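Local coordinates for hypothetical protein PA0094 (Pseudomonas aeruginosa, PDB 1TU1), which is needed to deliver the toxin Tse6 to target cells, acting as a homodimer that interacts with Tse6 and loads it onto VgrG1a, at residues 23-28 against 40-45; 33-38 against 126-131. One frame throughout, in Å; residues are numbered along the deposited sequence.

Contact 1: residues 23-28 against 40-45; sequences SINIFK and FVISRD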
ATOM      1  N   SER A  23      -1.123  -4.833  -0.723  1.00 19.89           N
ATOM      2  CA  SER A  23      -0.462  -3.535  -0.708  1.00 19.95           C
ATOM      3  C   SER A  23      -1.053  -2.555  -1.747  1.00 20.32           C
ATOM      4  O   SER A  23      -1.409  -2.950  -2.843  1.00 19.49           O
ATOM      5  CB  SER A  23       1.026  -3.726  -0.960  1.00 18.96           C
ATOM      6  OG  SER A  23       1.595  -4.409   0.135  1.00 18.77           O
ATOM      7  N   ILE A  24      -1.152  -1.285  -1.372  1.00 20.72           N
ATOM      8  CA  ILE A  24      -1.597  -0.241  -2.291  1.00 21.26           C
ATOM      9  C   ILE A  24      -0.651   0.968  -2.222  1.00 20.73           C
ATOM     10  O   ILE A  24      -0.376   1.513  -1.139  1.00 20.92           O
ATOM     11  CB  ILE A  24      -3.052   0.167  -1.931  0.66 22.20           C
ATOM     12  CG1 ILE A  24      -3.990  -1.050  -1.936  0.66 25.38           C
ATOM     13  CG2 ILE A  24      -3.609   1.177  -2.910  0.66 23.08           C
ATOM     14  CD1 ILE A  24      -5.297  -0.800  -1.252  0.66 28.71           C
ATOM     15  N   ASN A  25      -0.094   1.360  -3.361  1.00 20.28           N
ATOM     16  CA  ASN A  25       0.641   2.621  -3.437  1.00 20.17           C
ATOM     17  C   ASN A  25      -0.310   3.721  -3.823  1.00 20.37           C
ATOM     18  O   ASN A  25      -1.088   3.570  -4.762  1.00 19.51           O
ATOM     19  CB  ASN A  25       1.797   2.553  -4.408  1.00 20.09           C
ATOM     20  CG  ASN A  25       2.774   1.458  -4.061  1.00 21.13           C
ATOM     21  OD1 ASN A  25       3.626   1.614  -3.169  1.00 23.04           O
ATOM     22  ND2 ASN A  25       2.617   0.309  -4.716  1.00 15.68           N
ATOM     23  N   ILE A  26      -0.278   4.830  -3.085  1.00 19.92           N
ATOM     24  CA  ILE A  26      -1.269   5.879  -3.258  1.00 20.61           C
ATOM     25  C   ILE A  26      -0.509   7.187  -3.456  1.00 21.76           C
ATOM     26  O   ILE A  26       0.329   7.532  -2.614  1.00 20.77           O
ATOM     27  CB  ILE A  26      -2.192   5.991  -2.042  1.00 20.66           C
ATOM     28  CG1 ILE A  26      -2.960   4.671  -1.804  1.00 20.67           C
ATOM     29  CG2 ILE A  26      -3.132   7.182  -2.207  1.00 21.27           C
ATOM     30  CD1 ILE A  26      -3.685   4.614  -0.492  1.00 21.29           C
ATOM     31  N   PHE A  27      -0.821   7.878  -4.548  1.00 21.54           N
ATOM     32  CA  PHE A  27      -0.262   9.199  -4.864  1.00 22.74           C
ATOM     33  C   PHE A  27      -1.391  10.181  -5.185  1.00 24.09           C
ATOM     34  O   PHE A  27      -2.331   9.854  -5.899  1.00 25.21           O
ATOM     35  CB  PHE A  27       0.729   9.116  -6.017  1.00 22.18           C
ATOM     36  CG  PHE A  27       1.860   8.201  -5.748  1.00 22.07           C
ATOM     37  CD1 PHE A  27       2.957   8.633  -5.035  1.00 22.05           C
ATOM     38  CD2 PHE A  27       1.807   6.861  -6.164  1.00 22.43           C
ATOM     39  CE1 PHE A  27       4.003   7.785  -4.763  1.00 22.77           C
ATOM     40  CE2 PHE A  27       2.852   6.019  -5.895  1.00 22.15           C
ATOM     41  CZ  PHE A  27       3.945   6.464  -5.203  1.00 21.57           C
ATOM     42  N   LYS A  28      -1.344  11.367  -4.579  1.00 24.61           N
ATOM     43  CA  LYS A  28      -2.320  12.400  -4.865  1.00 24.58           C
ATOM     44  C   LYS A  28      -1.650  13.455  -5.734  1.00 24.42           C
ATOM     45  O   LYS A  28      -0.616  13.983  -5.370  1.00 24.63           O
ATOM     46  CB  LYS A  28      -2.849  13.048  -3.581  1.00 24.16           C
ATOM     47  CG  LYS A  28      -3.468  12.052  -2.598  1.00 24.86           C
ATOM     48  CD  LYS A  28      -4.570  11.254  -3.245  1.00 24.42           C
ATOM     49  CE  LYS A  28      -5.318  10.400  -2.241  1.00 25.89           C
ATOM     50  NZ  LYS A  28      -6.024  11.238  -1.247  1.00 26.21           N
ATOM     51  N   PHE A  40      -3.575   8.593  -8.057  1.00 23.30           N
ATOM     52  CA  PHE A  40      -2.916   7.577  -8.885  1.00 22.40           C
ATOM     53  C   PHE A  40      -2.536   6.475  -7.906  1.00 22.23           C
ATOM     54  O   PHE A  40      -1.723   6.700  -6.999  1.00 21.43           O
ATOM     55  CB  PHE A  40      -1.691   8.149  -9.551  1.00 21.98           C
ATOM     56  CG  PHE A  40      -0.897   7.153 -10.352  1.00 21.99           C
ATOM     57  CD1 PHE A  40      -1.432   6.587 -11.496  1.00 23.05           C
ATOM     58  CD2 PHE A  40       0.377   6.744  -9.921  1.00 23.34           C
ATOM     59  CE1 PHE A  40      -0.690   5.667 -12.260  1.00 24.41           C
ATOM     60  CE2 PHE A  40       1.132   5.810 -10.666  1.00 24.37           C
ATOM     61  CZ  PHE A  40       0.589   5.262 -11.830  1.00 21.94           C
ATOM     62  N   VAL A  41      -3.133   5.301  -8.097  1.00 20.90           N
ATOM     63  CA  VAL A  41      -3.066   4.217  -7.133  1.00 21.24           C
ATOM     64  C   VAL A  41      -2.556   2.931  -7.827  1.00 20.93           C
ATOM     65  O   VAL A  41      -3.020   2.578  -8.908  1.00 19.64           O
ATOM     66  CB  VAL A  41      -4.440   3.972  -6.518  1.00 21.02           C
ATOM     67  CG1 VAL A  41      -4.480   2.692  -5.721  1.00 22.20           C
ATOM     68  CG2 VAL A  41      -4.879   5.163  -5.667  1.00 22.40           C
ATOM     69  N   ILE A  42      -1.594   2.274  -7.202  1.00 19.68           N
ATOM     70  CA  ILE A  42      -1.069   0.996  -7.688  1.00 19.94           C
ATOM     71  C   ILE A  42      -1.549  -0.080  -6.758  1.00 19.35           C
ATOM     72  O   ILE A  42      -1.312  -0.002  -5.525  1.00 18.26           O
ATOM     73  CB  ILE A  42       0.447   1.008  -7.736  1.00 19.93           C
ATOM     74  CG1 ILE A  42       0.949   2.239  -8.513  1.00 20.34           C
ATOM     75  CG2 ILE A  42       0.974  -0.306  -8.392  1.00 21.10           C
ATOM     76  CD1 ILE A  42       2.458   2.396  -8.459  1.00 20.85           C
ATOM     77  N   SER A  43      -2.218  -1.068  -7.338  1.00 18.69           N
ATOM     78  CA  SER A  43      -2.776  -2.201  -6.623  1.00 18.69           C
ATOM     79  C   SER A  43      -2.327  -3.515  -7.314  1.00 19.18           C
ATOM     80  O   SER A  43      -1.651  -3.470  -8.345  1.00 18.27           O
ATOM     81  CB  SER A  43      -4.289  -2.108  -6.541  1.00 18.97           C
ATOM     82  OG  SER A  43      -4.884  -2.086  -7.824  1.00 18.80           O
ATOM     83  N   ARG A  44      -2.588  -4.639  -6.649  1.00 19.00           N
ATOM     84  CA  ARG A  44      -2.208  -5.976  -7.119  1.00 19.86           C
ATOM     85  C   ARG A  44      -3.441  -6.869  -7.136  1.00 20.82           C
ATOM     86  O   ARG A  44      -4.311  -6.761  -6.264  1.00 20.68           O
ATOM     87  CB  ARG A  44      -1.194  -6.637  -6.181  1.00 20.33           C
ATOM     88  CG  ARG A  44       0.149  -5.964  -6.111  1.00 20.96           C
ATOM     89  CD  ARG A  44       0.210  -4.852  -5.057  1.00 20.96           C
ATOM     90  NE  ARG A  44       1.500  -4.193  -5.105  1.00 22.54           N
ATOM     91  CZ  ARG A  44       1.752  -2.912  -4.896  1.00 19.58           C
ATOM     92  NH1 ARG A  44       0.775  -2.057  -4.627  1.00 19.99           N
ATOM     93  NH2 ARG A  44       3.027  -2.506  -4.990  1.00 20.00           N
ATOM     94  N   ASP A  45      -3.482  -7.812  -8.093  1.00 21.97           N
ATOM     95  CA  ASP A  45      -4.604  -8.742  -8.199  1.00 21.89           C
ATOM     96  C   ASP A  45      -4.016 -10.128  -8.525  1.00 22.02           C
ATOM     97  O   ASP A  45      -3.544 -10.351  -9.630  1.00 20.03           O
ATOM     98  CB  ASP A  45      -5.556  -8.241  -9.286  1.00 22.72           C
ATOM     99  CG  ASP A  45      -6.849  -9.084  -9.420  1.00 23.07           C
ATOM    100  OD1 ASP A  45      -6.978 -10.158  -8.802  1.00 23.50           O
ATOM    101  OD2 ASP A  45      -7.795  -8.703 -10.147  1.00 23.22           O
TER
HETATM  102  O   HOH W   1      -3.404  -4.629  -3.818  1.00 20.22           O
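Residues 25-28 and 40-45 belong to the two arms (strands 25-29 and 38-45) of a beta hairpin, running antiparallel (172°) with their axes 4.7 Å apart. Four backbone bonds zip them in two hydrogen-bonded pairs, Asn25 with Ile42 and Phe27 with Phe40; the straightest runs from Phe40 N to Phe27 O, 2.8 Å at 168°. On one face Ile26 and Val41 sit opposite each other as a non-hydrogen-bonded pair. Val41 CG1, anti to its own backbone N, tucks between Ile24 CG2, a tight 3.3 Å away where the side chains cross obliquely, and Asn25 O at 3.6 Å. The other face carries Asn25, Phe27, Phe40 and Ile42. Phe40 O nestles against Phe27, 3.6 Å from both its CB and its CD2. The two phenylalanines lie side by side, pointing the same way, and Phe27 CD2 comes to the edge of the Phe40 ring, 4.0 Å from Phe40 CD2. Ile42 CD1 reaches the edge of the Phe27 ring, 4.5 Å from CE2. Past Ile42, the chain of Arg44 bends at chi2, turns its guanidinium back across Asn25 and lays one face over Ser23 CB. Its NH1 makes a weak bond to Ser23 O (3.0 Å), and a water bridges that same oxygen to Arg44 N. The main partner of the guanidinium is Glu10 of the second subunit, a salt bridge to NH2. Strand 38-45 is flanked on its far edge by strand 113-120, whereas Phe27 and Lys28 pair with a strand of the second subunit, so the sheet continues across the dimer interface.

Contact 2: residues 33-38 against 126-131; sequences GPAREA and PHHEPA
In this DcrB-family protein (Mog1p/PsbP clan), the connection of the beta hairpin formed by strands 25-29 and 38-45 meets helix 125-137, the second long helix of the chain, near its N-terminal end. Residues 33-37 are irregular and lead into Ala38, where the second strand begins; they meet the helix through two consecutive histidines, His127 and His128, each of which receives an alanine methyl over a ring face. Ala38 CB sits above the His128 imidazole, 3.6 Å from the ring centroid and 16° off its normal, nearest to CD2. Ala35 CB lies over a face of the His127 ring in the same manner, 3.9 Å from the centroid but shifted toward CG; both are CH-pi contacts. The opposite face of the His128 ring is occupied by ND1 of His127, so this imidazole is sandwiched between the methyl of Ala38 and the neighbouring ring's rim. The two histidines reach these places with different first torsions: in His127 CG stands anti to the backbone N (chi1 175°), in His128 anti to the carbonyl carbon. His128 is buried and also touches Leu29 of the hairpin's first strand, while His127, on the exposed side, packs on Ser32. Arg36 is gripped at both ends of its backbone: its N donates to Asp124 OD2, just before the helix, and its carbonyl O accepts a hydrogen bond from His128 NE2. Accordingly, NE2 of His128 carries a hydrogen, and the bond helps fix the rotation of a ring packed on both faces. The bond is short and nearly linear, with the donor almost on the C=O axis and the oxygen close to the imidazole plane: His128 NE2 to Arg36 O, 2.7 Å.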
ATOM      1  N   GLY A  33      -5.642  25.408  -9.899  1.00 43.44           N
ATOM      2  CA  GLY A  33      -6.698  26.239 -10.456  1.00 43.62           C
ATOM      3  C   GLY A  33      -8.090  25.679 -10.193  1.00 43.68           C
ATOM      4  O   GLY A  33      -8.476  25.505  -9.037  1.00 44.86           O
ATOM      5  N   PRO A  34      -8.858  25.420 -11.253  1.00 43.15           N
ATOM      6  CA  PRO A  34     -10.176  24.790 -11.128  1.00 42.41           C
ATOM      7  C   PRO A  34     -10.124  23.246 -11.127  1.00 41.12           C
ATOM      8  O   PRO A  34     -11.128  22.614 -10.815  1.00 40.48           O
ATOM      9  CB  PRO A  34     -10.900  25.284 -12.378  1.00 42.84           C
ATOM     10  CG  PRO A  34      -9.803  25.386 -13.410  1.00 43.68           C
ATOM     11  CD  PRO A  34      -8.534  25.724 -12.658  1.00 43.36           C
ATOM     12  N   ALA A  35      -8.989  22.657 -11.498  1.00 39.91           N
ATOM     13  CA  ALA A  35      -8.825  21.203 -11.431  1.00 38.63           C
ATOM     14  C   ALA A  35      -8.631  20.759  -9.984  1.00 37.12           C
ATOM     15  O   ALA A  35      -7.787  21.281  -9.286  1.00 36.54           O
ATOM     16  CB  ALA A  35      -7.645  20.753 -12.288  1.00 38.78           C
ATOM     17  N   ARG A  36      -9.420  19.787  -9.554  1.00 36.24           N
ATOM     18  CA  ARG A  36      -9.266  19.216  -8.220  1.00 35.94           C
ATOM     19  C   ARG A  36      -8.139  18.166  -8.165  1.00 34.01           C
ATOM     20  O   ARG A  36      -7.600  17.727  -9.189  1.00 32.61           O
ATOM     21  CB  ARG A  36     -10.575  18.586  -7.733  0.51 36.49           C
ATOM     22  CG  ARG A  36     -11.820  19.461  -7.872  0.51 39.38           C
ATOM     23  CD  ARG A  36     -11.728  20.831  -7.209  0.51 42.91           C
ATOM     24  NE  ARG A  36     -13.045  21.470  -7.088  0.51 45.89           N
ATOM     25  CZ  ARG A  36     -13.251  22.711  -6.640  0.51 48.82           C
ATOM     26  NH1 ARG A  36     -12.237  23.470  -6.240  0.51 50.18           N
ATOM     27  NH2 ARG A  36     -14.486  23.190  -6.576  0.51 50.25           N
ATOM     28  N   GLU A  37      -7.769  17.810  -6.943  1.00 31.02           N
ATOM     29  CA  GLU A  37      -6.767  16.790  -6.707  1.00 29.51           C
ATOM     30  C   GLU A  37      -7.244  15.470  -7.296  1.00 27.08           C
ATOM     31  O   GLU A  37      -8.378  15.102  -7.133  1.00 26.18           O
ATOM     32  CB  GLU A  37      -6.550  16.624  -5.202  1.00 29.43           C
ATOM     33  CG  GLU A  37      -5.358  15.779  -4.817  1.00 29.42           C
ATOM     34  CD  GLU A  37      -5.037  15.880  -3.332  1.00 29.27           C
ATOM     35  OE1 GLU A  37      -5.672  15.158  -2.563  1.00 26.75           O
ATOM     36  OE2 GLU A  37      -4.140  16.655  -2.950  1.00 31.54           O
ATOM     37  N   ALA A  38      -6.361  14.782  -7.992  1.00 26.35           N
ATOM     38  CA  ALA A  38      -6.624  13.417  -8.490  1.00 25.69           C
ATOM     39  C   ALA A  38      -5.806  12.396  -7.703  1.00 24.93           C
ATOM     40  O   ALA A  38      -4.932  12.754  -6.925  1.00 24.48           O
ATOM     41  CB  ALA A  38      -6.234  13.341  -9.949  1.00 25.32           C
ATOM     42  N   PRO A 126      -8.199  16.157 -18.643  1.00 39.87           N
ATOM     43  CA  PRO A 126      -7.205  16.813 -19.510  1.00 39.31           C
ATOM     44  C   PRO A 126      -6.096  17.510 -18.747  1.00 38.20           C
ATOM     45  O   PRO A 126      -4.981  17.609 -19.247  1.00 38.70           O
ATOM     46  CB  PRO A 126      -8.045  17.836 -20.303  1.00 39.76           C
ATOM     47  CG  PRO A 126      -9.404  17.288 -20.270  1.00 40.06           C
ATOM     48  CD  PRO A 126      -9.558  16.667 -18.898  1.00 39.90           C
ATOM     49  N   HIS A 127      -6.388  18.008 -17.554  1.00 37.02           N
ATOM     50  CA  HIS A 127      -5.368  18.685 -16.770  1.00 36.09           C
ATOM     51  C   HIS A 127      -4.338  17.702 -16.200  1.00 34.90           C
ATOM     52  O   HIS A 127      -3.141  17.979 -16.170  1.00 34.86           O
ATOM     53  CB  HIS A 127      -6.011  19.473 -15.628  1.00 36.69           C
ATOM     54  CG  HIS A 127      -5.006  20.080 -14.716  1.00 37.67           C
ATOM     55  ND1 HIS A 127      -4.435  19.381 -13.676  1.00 42.31           N
ATOM     56  CD2 HIS A 127      -4.407  21.291 -14.730  1.00 41.43           C
ATOM     57  CE1 HIS A 127      -3.545  20.145 -13.071  1.00 41.90           C
ATOM     58  NE2 HIS A 127      -3.507  21.310 -13.693  1.00 43.65           N
ATOM     59  N   HIS A 128      -4.808  16.555 -15.731  1.00 34.01           N
ATOM     60  CA  HIS A 128      -3.926  15.588 -15.061  1.00 33.59           C
ATOM     61  C   HIS A 128      -3.188  14.629 -16.026  1.00 34.49           C
ATOM     62  O   HIS A 128      -2.162  14.042 -15.672  1.00 34.75           O
ATOM     63  CB  HIS A 128      -4.736  14.801 -14.031  1.00 32.67           C
ATOM     64  CG  HIS A 128      -5.099  15.614 -12.830  1.00 27.85           C
ATOM     65  ND1 HIS A 128      -4.152  16.199 -12.019  1.00 22.08           N
ATOM     66  CD2 HIS A 128      -6.302  15.962 -12.321  1.00 27.61           C
ATOM     67  CE1 HIS A 128      -4.760  16.862 -11.052  1.00 22.85           C
ATOM     68  NE2 HIS A 128      -6.063  16.722 -11.201  1.00 24.57           N
ATOM     69  N   GLU A 129      -3.707  14.513 -17.238  1.00 35.53           N
ATOM     70  CA  GLU A 129      -3.243  13.523 -18.214  1.00 35.94           C
ATOM     71  C   GLU A 129      -1.756  13.587 -18.500  1.00 35.14           C
ATOM     72  O   GLU A 129      -1.100  12.557 -18.497  1.00 34.99           O
ATOM     73  CB  GLU A 129      -4.057  13.641 -19.496  1.00 37.29           C
ATOM     74  CG  GLU A 129      -3.933  12.471 -20.452  1.00 40.40           C
ATOM     75  CD  GLU A 129      -5.019  12.478 -21.514  1.00 45.82           C
ATOM     76  OE1 GLU A 129      -6.135  12.978 -21.231  1.00 48.23           O
ATOM     77  OE2 GLU A 129      -4.752  11.980 -22.637  1.00 49.76           O
ATOM     78  N   PRO A 130      -1.187  14.764 -18.739  1.00 34.87           N
ATOM     79  CA  PRO A 130       0.247  14.851 -19.020  1.00 34.01           C
ATOM     80  C   PRO A 130       1.149  14.218 -17.954  1.00 33.23           C
ATOM     81  O   PRO A 130       2.082  13.472 -18.299  1.00 32.67           O
ATOM     82  CB  PRO A 130       0.486  16.365 -19.110  1.00 35.06           C
ATOM     83  CG  PRO A 130      -0.829  16.905 -19.542  1.00 34.88           C
ATOM     84  CD  PRO A 130      -1.829  16.089 -18.817  1.00 35.10           C
ATOM     85  N   ALA A 131       0.901  14.529 -16.682  1.00 31.76           N
ATOM     86  CA  ALA A 131       1.720  14.005 -15.596  1.00 30.76           C
ATOM     87  C   ALA A 131       1.496  12.491 -15.438  1.00 29.79           C
ATOM     88  O   ALA A 131       2.438  11.762 -15.250  1.00 29.15           O
ATOM     89  CB  ALA A 131       1.402  14.715 -14.291  1.00 30.53           C
TER

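Both contacts involve the same hairpin: contact 1 zips its two arms together, and contact 2 ties the connection between those arms to helix 125-137. Their segments alternate along the chain, 33-38 lying between 23-28 and 40-45, and their centres are about 18 Å apart. They touch directly where Lys28 CB packs 3.6 Å from Glu37 CD; Lys28 CB also lies 3.9 Å from Ala38 O. The centre of contact 1, which is shared with the second subunit, lies about 7 Å, and that of contact 2 about 18 Å, from the centre of the chain. A bound diethylene glycol, probably from the crystallisation liquor, lies about 6 Å from the Ser43 side chain.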